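Local coordinates for Galactose/lactose metabolism regulatory protein GAL80 (Saccharomyces cerevisiae, PDB 3BTV) that represses the yeast galactose and lactose metabolic genes by binding the activator GAL4 and blocking its transcriptional activation when no inducing sugar is present, at residues B[38-41]-B[42-46]; B[156-159]-B[160-163]; B[361-364]-B[365-369]. The protein carries 1 engineered substitution. All coordinates share one frame; numbering follows the deposited sequence.

Contact 1 (B[38-41]-B[42-46]); sequences THYP and AILQL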
loop_
_atom_site.group_PDB
_atom_site.type_symbol
_atom_site.label_atom_id
_atom_site.label_comp_id
_atom_site.label_asym_id
_atom_site.label_seq_id
_atom_site.Cartn_x
_atom_site.Cartn_y
_atom_site.Cartn_z
ATOM N N THR B 38 30.604 13.612 -0.764
ATOM C CA THR B 38 29.930 13.179 -1.985
ATOM C C THR B 38 30.429 13.924 -3.209
ATOM O O THR B 38 31.017 13.332 -4.103
ATOM C CB THR B 38 28.405 13.355 -1.884
ATOM O OG1 THR B 38 28.102 14.699 -1.479
ATOM C CG2 THR B 38 27.825 12.374 -0.876
ATOM N N HIS B 39 30.180 15.226 -3.253
ATOM C CA HIS B 39 30.629 16.033 -4.380
ATOM C C HIS B 39 32.145 15.995 -4.546
ATOM O O HIS B 39 32.650 15.820 -5.655
ATOM C CB HIS B 39 30.160 17.479 -4.230
ATOM C CG HIS B 39 28.688 17.651 -4.415
ATOM N ND1 HIS B 39 28.138 18.135 -5.582
ATOM C CD2 HIS B 39 27.649 17.388 -3.589
ATOM C CE1 HIS B 39 26.821 18.166 -5.466
ATOM N NE2 HIS B 39 26.499 17.718 -4.265
ATOM N N TYR B 40 32.875 16.152 -3.448
ATOM C CA TYR B 40 34.326 16.265 -3.553
ATOM C C TYR B 40 34.976 15.032 -4.185
ATOM O O TYR B 40 35.702 15.146 -5.175
ATOM C CB TYR B 40 34.980 16.597 -2.209
ATOM C CG TYR B 40 36.490 16.617 -2.296
ATOM C CD1 TYR B 40 37.259 15.685 -1.609
ATOM C CD2 TYR B 40 37.147 17.547 -3.093
ATOM C CE1 TYR B 40 38.643 15.692 -1.696
ATOM C CE2 TYR B 40 38.535 17.562 -3.185
ATOM C CZ TYR B 40 39.277 16.631 -2.487
ATOM O OH TYR B 40 40.655 16.642 -2.577
ATOM N N PRO B 41 34.730 13.849 -3.611
ATOM C CA PRO B 41 35.303 12.635 -4.200
ATOM C C PRO B 41 35.068 12.560 -5.711
ATOM O O PRO B 41 35.981 12.214 -6.459
ATOM C CB PRO B 41 34.546 11.517 -3.478
ATOM C CG PRO B 41 34.252 12.094 -2.134
ATOM C CD PRO B 41 33.975 13.563 -2.376
ATOM N N ALA B 42 33.858 12.896 -6.153
ATOM C CA ALA B 42 33.536 12.888 -7.579
ATOM C C ALA B 42 34.434 13.830 -8.381
ATOM O O ALA B 42 35.075 13.421 -9.352
ATOM C CB ALA B 42 32.075 13.238 -7.792
ATOM N N ILE B 43 34.474 15.095 -7.976
ATOM C CA ILE B 43 35.279 16.091 -8.673
ATOM C C ILE B 43 36.764 15.732 -8.636
ATOM O O ILE B 43 37.522 16.065 -9.553
ATOM C CB ILE B 43 35.080 17.493 -8.067
ATOM C CG1 ILE B 43 33.602 17.894 -8.127
ATOM C CG2 ILE B 43 35.961 18.519 -8.778
ATOM C CD1 ILE B 43 33.321 19.275 -7.574
ATOM N N LEU B 44 37.172 15.048 -7.571
ATOM C CA LEU B 44 38.564 14.656 -7.397
ATOM C C LEU B 44 38.964 13.649 -8.468
ATOM O O LEU B 44 40.064 13.708 -9.021
ATOM C CB LEU B 44 38.766 14.056 -6.007
ATOM C CG LEU B 44 40.196 13.726 -5.582
ATOM C CD1 LEU B 44 41.097 14.942 -5.734
ATOM C CD2 LEU B 44 40.212 13.218 -4.150
ATOM N N GLN B 45 38.051 12.736 -8.765
ATOM C CA GLN B 45 38.307 11.660 -9.713
ATOM C C GLN B 45 38.250 12.148 -11.163
ATOM O O GLN B 45 38.947 11.626 -12.036
ATOM C CB GLN B 45 37.307 10.529 -9.487
ATOM C CG GLN B 45 37.805 9.163 -9.925
ATOM C CD GLN B 45 37.130 8.041 -9.166
ATOM O OE1 GLN B 45 36.262 8.280 -8.326
ATOM N NE2 GLN B 45 37.527 6.807 -9.451
ATOM N N LEU B 46 37.418 13.151 -11.411
ATOM C CA LEU B 46 37.294 13.733 -12.742
ATOM C C LEU B 46 38.080 15.038 -12.811
ATOM O O LEU B 46 37.609 16.041 -13.353
ATOM C CB LEU B 46 35.819 13.955 -13.078
ATOM C CG LEU B 46 34.966 12.692 -12.922
ATOM C CD1 LEU B 46 33.473 13.006 -12.829
ATOM C CD2 LEU B 46 35.247 11.703 -14.050
#

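Contact 2 (B[156-159]-B[160-163]); sequences RKSP and YILR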
loop_
_atom_site.group_PDB
_atom_site.type_symbol
_atom_site.label_atom_id
_atom_site.label_comp_id
_atom_site.label_asym_id
_atom_site.label_seq_id
_atom_site.Cartn_x
_atom_site.Cartn_y
_atom_site.Cartn_z
ATOM N N ARG B 156 18.381 9.076 -10.270
ATOM C CA ARG B 156 18.200 8.835 -11.693
ATOM C C ARG B 156 19.482 8.288 -12.333
ATOM O O ARG B 156 19.456 7.827 -13.474
ATOM C CB ARG B 156 17.779 10.126 -12.402
ATOM C CG ARG B 156 16.428 10.677 -11.970
ATOM C CD ARG B 156 16.055 11.936 -12.765
ATOM N NE ARG B 156 14.619 12.192 -12.673
ATOM C CZ ARG B 156 13.885 12.724 -13.643
ATOM N NH1 ARG B 156 14.449 13.055 -14.794
ATOM N NH2 ARG B 156 12.581 12.901 -13.473
ATOM N N LYS B 157 20.597 8.357 -11.603
ATOM C CA LYS B 157 21.907 7.923 -12.107
ATOM C C LYS B 157 22.377 6.621 -11.470
ATOM O O LYS B 157 23.481 6.159 -11.736
ATOM C CB LYS B 157 22.978 8.996 -11.853
ATOM C CG LYS B 157 22.871 10.218 -12.741
ATOM C CD LYS B 157 22.870 9.862 -14.226
ATOM C CE LYS B 157 22.409 11.062 -15.050
ATOM N NZ LYS B 157 22.083 10.745 -16.468
ATOM N N SER B 158 21.559 6.044 -10.605
ATOM C CA SER B 158 21.892 4.748 -10.023
ATOM C C SER B 158 21.939 3.674 -11.111
ATOM O O SER B 158 21.132 3.685 -12.038
ATOM C CB SER B 158 20.865 4.347 -8.969
ATOM O OG SER B 158 20.895 2.942 -8.740
ATOM N N PRO B 159 22.883 2.734 -10.994
ATOM C CA PRO B 159 22.974 1.682 -12.010
ATOM C C PRO B 159 21.745 0.781 -11.927
ATOM O O PRO B 159 21.291 0.253 -12.937
ATOM C CB PRO B 159 24.239 0.904 -11.608
ATOM C CG PRO B 159 24.979 1.810 -10.655
ATOM C CD PRO B 159 23.919 2.601 -9.957
ATOM N N TYR B 160 21.217 0.603 -10.725
ATOM C CA TYR B 160 19.993 -0.187 -10.546
ATOM C C TYR B 160 18.771 0.444 -11.205
ATOM O O TYR B 160 17.986 -0.235 -11.875
ATOM C CB TYR B 160 19.728 -0.403 -9.066
ATOM C CG TYR B 160 20.867 -1.131 -8.380
ATOM C CD1 TYR B 160 21.775 -0.452 -7.568
ATOM C CD2 TYR B 160 21.036 -2.496 -8.553
ATOM C CE1 TYR B 160 22.829 -1.132 -6.939
ATOM C CE2 TYR B 160 22.083 -3.183 -7.934
ATOM C CZ TYR B 160 22.980 -2.500 -7.139
ATOM O OH TYR B 160 24.005 -3.196 -6.527
ATOM N N ILE B 161 18.612 1.745 -11.002
ATOM C CA ILE B 161 17.508 2.473 -11.608
ATOM C C ILE B 161 17.589 2.418 -13.129
ATOM O O ILE B 161 16.603 2.123 -13.794
ATOM C CB ILE B 161 17.506 3.958 -11.158
ATOM C CG1 ILE B 161 17.462 4.049 -9.636
ATOM C CG2 ILE B 161 16.335 4.706 -11.758
ATOM C CD1 ILE B 161 16.405 3.200 -9.016
ATOM N N LEU B 162 18.769 2.693 -13.682
ATOM C CA LEU B 162 18.914 2.704 -15.136
ATOM C C LEU B 162 18.661 1.318 -15.739
ATOM O O LEU B 162 18.020 1.204 -16.774
ATOM C CB LEU B 162 20.297 3.231 -15.533
ATOM C CG LEU B 162 20.437 4.727 -15.235
ATOM C CD1 LEU B 162 21.879 5.161 -15.381
ATOM C CD2 LEU B 162 19.519 5.521 -16.159
ATOM N N ARG B 163 19.156 0.267 -15.085
ATOM C CA ARG B 163 18.885 -1.101 -15.546
ATOM C C ARG B 163 17.376 -1.386 -15.518
ATOM O O ARG B 163 16.813 -1.905 -16.481
ATOM C CB ARG B 163 19.635 -2.138 -14.698
ATOM C CG ARG B 163 21.109 -2.323 -15.074
ATOM C CD ARG B 163 21.320 -3.472 -16.071
ATOM N NE ARG B 163 22.738 -3.799 -16.259
ATOM C CZ ARG B 163 23.192 -4.903 -16.854
ATOM N NH1 ARG B 163 22.345 -5.809 -17.325
ATOM N NH2 ARG B 163 24.499 -5.106 -16.975
#

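Contact 3 (B[361-364]-B[365-369]); sequences YNAI and VGNIH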
loop_
_atom_site.group_PDB
_atom_site.type_symbol
_atom_site.label_atom_id
_atom_site.label_comp_id
_atom_site.label_asym_id
_atom_site.label_seq_id
_atom_site.Cartn_x
_atom_site.Cartn_y
_atom_site.Cartn_z
ATOM N N TYR B 361 29.375 -1.507 -4.097
ATOM C CA TYR B 361 29.031 -0.244 -4.739
ATOM C C TYR B 361 28.613 0.754 -3.678
ATOM O O TYR B 361 27.735 0.480 -2.862
ATOM C CB TYR B 361 27.926 -0.408 -5.787
ATOM C CG TYR B 361 27.542 0.883 -6.485
ATOM C CD1 TYR B 361 28.412 1.522 -7.362
ATOM C CD2 TYR B 361 26.302 1.458 -6.269
ATOM C CE1 TYR B 361 28.040 2.705 -8.000
ATOM C CE2 TYR B 361 25.929 2.628 -6.902
ATOM C CZ TYR B 361 26.785 3.241 -7.763
ATOM O OH TYR B 361 26.379 4.405 -8.367
ATOM N N ASN B 362 29.267 1.908 -3.684
ATOM C CA ASN B 362 28.905 2.980 -2.782
ATOM C C ASN B 362 27.898 3.878 -3.476
ATOM O O ASN B 362 28.271 4.743 -4.264
ATOM C CB ASN B 362 30.153 3.770 -2.404
ATOM C CG ASN B 362 29.922 4.703 -1.244
ATOM O OD1 ASN B 362 28.781 5.040 -0.908
ATOM N ND2 ASN B 362 31.007 5.131 -0.618
ATOM N N ALA B 363 26.617 3.651 -3.200
ATOM C CA ALA B 363 25.558 4.355 -3.902
ATOM C C ALA B 363 25.660 5.835 -3.616
ATOM O O ALA B 363 25.460 6.670 -4.499
ATOM C CB ALA B 363 24.199 3.834 -3.468
ATOM N N ILE B 364 25.968 6.142 -2.362
ATOM C CA ILE B 364 26.090 7.514 -1.881
ATOM C C ILE B 364 26.958 8.374 -2.790
ATOM O O ILE B 364 26.504 9.381 -3.342
ATOM C CB ILE B 364 26.724 7.533 -0.489
ATOM C CG1 ILE B 364 25.971 6.584 0.443
ATOM C CG2 ILE B 364 26.755 8.949 0.059
ATOM C CD1 ILE B 364 26.749 6.215 1.688
ATOM N N VAL B 365 28.211 7.961 -2.937
ATOM C CA VAL B 365 29.169 8.679 -3.761
ATOM C C VAL B 365 29.038 8.272 -5.224
ATOM O O VAL B 365 29.166 9.098 -6.124
ATOM C CB VAL B 365 30.614 8.422 -3.278
ATOM C CG1 VAL B 365 30.742 8.784 -1.817
ATOM C CG2 VAL B 365 30.995 6.967 -3.482
ATOM N N GLY B 366 28.788 6.988 -5.451
ATOM C CA GLY B 366 28.609 6.476 -6.794
ATOM C C GLY B 366 27.567 7.261 -7.570
ATOM O O GLY B 366 27.829 7.746 -8.671
ATOM N N ASN B 367 26.377 7.396 -7.002
ATOM C CA ASN B 367 25.301 8.045 -7.730
ATOM C C ASN B 367 25.640 9.487 -8.069
ATOM O O ASN B 367 25.448 9.920 -9.207
ATOM C CB ASN B 367 23.978 7.928 -6.979
ATOM C CG ASN B 367 23.508 6.493 -6.888
ATOM O OD1 ASN B 367 24.095 5.615 -7.505
ATOM N ND2 ASN B 367 22.441 6.249 -6.126
ATOM N N ILE B 368 26.164 10.224 -7.094
ATOM C CA ILE B 368 26.577 11.601 -7.353
ATOM C C ILE B 368 27.713 11.634 -8.372
ATOM O O ILE B 368 27.805 12.552 -9.187
ATOM C CB ILE B 368 27.018 12.351 -6.069
ATOM C CG1 ILE B 368 25.800 12.849 -5.284
ATOM C CG2 ILE B 368 27.873 13.543 -6.433
ATOM C CD1 ILE B 368 25.043 11.753 -4.571
ATOM N N HIS B 369 28.570 10.622 -8.334
ATOM C CA HIS B 369 29.696 10.575 -9.257
ATOM C C HIS B 369 29.180 10.467 -10.680
ATOM O O HIS B 369 29.654 11.155 -11.585
ATOM C CB HIS B 369 30.600 9.381 -8.950
ATOM C CG HIS B 369 31.812 9.310 -9.827
ATOM N ND1 HIS B 369 31.871 8.522 -10.956
ATOM C CD2 HIS B 369 33.006 9.943 -9.748
ATOM C CE1 HIS B 369 33.053 8.665 -11.531
ATOM N NE2 HIS B 369 33.759 9.523 -10.818
#

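Contact 1 (B[38-41]-B[42-46])
Tyr40 and Leu44 form the apolar part of this one-turn contact along helix 39-45. Both branches of the leucine reach the outer end of the phenol: CD2 lies 3.8 Å from Tyr40 CE1, and CD1 lies 3.6 Å from Tyr40 OH. Leu44 CB sits over one face of the ring. The two side chains cross obliquely, and they meet because each turns the same way from the helix, with CG anti to the backbone N (chi1 176° in Tyr40, -173° in Leu44). A long aromatic and a branched aliphatic residue four positions apart suit this solvent-facing side, where their apolar surfaces can pack on each other.

The backbone bonds are those of the first helical turns. Ile43 N donates to His39 O at 3.0 Å and Leu44 N to Tyr40 O at 2.8 Å; Gln45 N follows with Pro41 O at 3.1 Å. Proline is well placed in the first turn, where a missing N-H costs the helix no internal bond. Ile43 CG1 also packs 3.4 Å from His39 O, on the buried side.

The polar groups of that inner side look beyond the helix. His39 uses both ring nitrogens, ND1 with Tyr372 and NE2 with Glu125, while Thr38, at the N-cap position, bonds through OG1 to Trp34 O.

This short helix lies in the crossover between parallel strands 21-26 and 50-56, the first beta-alpha-beta unit of the Rossmann-fold domain.

Contact 2 (B[156-159]-B[160-163])
At Ser158 the backbone passes from a 3-10 turn through an extended residue into helix 159-169, and Leu162 N donates to Ser158 O (3.0 Å) while Arg163 N donates to Pro159 O (3.0 Å). Ser158 is also the N-cap through its side chain. The hydroxyl turns back over the helix start, its chi1 of 160° setting OG opposite the backbone N, and accepts from Tyr160 N at 3.1 Å and Ile161 N at 3.4 Å. Both bonds are weak, the first because it is sharply bent, the second because it is long. Serine fits here: its short arm brings an acceptor to N-H groups of the first turn, and Pro159 next to it, having no N-H, needs no such partner.

The same OG lies at the edge of the Tyr160 ring, near its plane, 3.7 Å from CD1. Packing is tight where Ser158 CB stands 3.5 Å from Ile161 CG1. Leu162 folds back over the preceding turn, with CD2 3.5 Å from Arg156 O.

Around this start of the helix, Ile161 packs on Ile220 and Met224 of helix 209-225, whose Asp219 forms a salt bridge with NE of Arg156, while NH1 of that arginine bonds Gln395 OE1. Pro159 and Leu162 touch Arg370 of helix 363-380, and Pro159 and Arg163 meet Tyr356 of strand 352-356.

Contact 3 (B[361-364]-B[365-369])
Gly366 N donates to Asn362 O at 2.6 Å, a short, somewhat bent bond that closes the first turn of helix 363-380. In the next step Asn367 N bonds Ala363 O at 2.8 Å.

A side-chain bond spans more than one turn: Tyr361 OH donates to Asn367 OD1 at 2.7 Å. The acceptor lies in the plane of the phenol, at the ring's edge, although the ring and amide planes are turned 42° apart and the hydroxyl is somewhat off the amide plane. Tyr361 extends along the helix start because CG is anti to its backbone N (chi1 -180°), and its CZ passes 3.8 Å from Gly366 CA. Glycine suits this point because a beta carbon would run into both Tyr361 CZ and Asn362 O. Asparagine at 367 offers a carbonyl on a short arm to meet the hydroxyl, and its side chain also contacts Pro159.

On the exposed side, the amide of Asn362 lies against Val365, with Val365 CG2 3.4 Å from both CG and ND2. Asn362 holds the N-cap position.

Taken together, this is a helix N-terminus in which an aromatic residue just before the N-cap is tied by its hydroxyl to the second turn.

Along the chain the three contacts come in series, the first covering all of helix 39-45, the other two the starts of helices 159-169 and 363-380. Contact 3 stands between the others, its centre about 10 Å from that of contact 1 and about 11 Å from that of contact 2, whereas contacts 1 and 2 are about 19 Å apart between centres and do not touch. His369 packs on Ala42 and Thr38 on Ile364, while Tyr361 lies against Pro159 and Asn367 against Ser158. Helix 363-380 therefore bridges a crossover helix of the Rossmann fold and helix 159-169, of the Gal80p C-terminal family region, and probably helps hold the two parts of the repressor together.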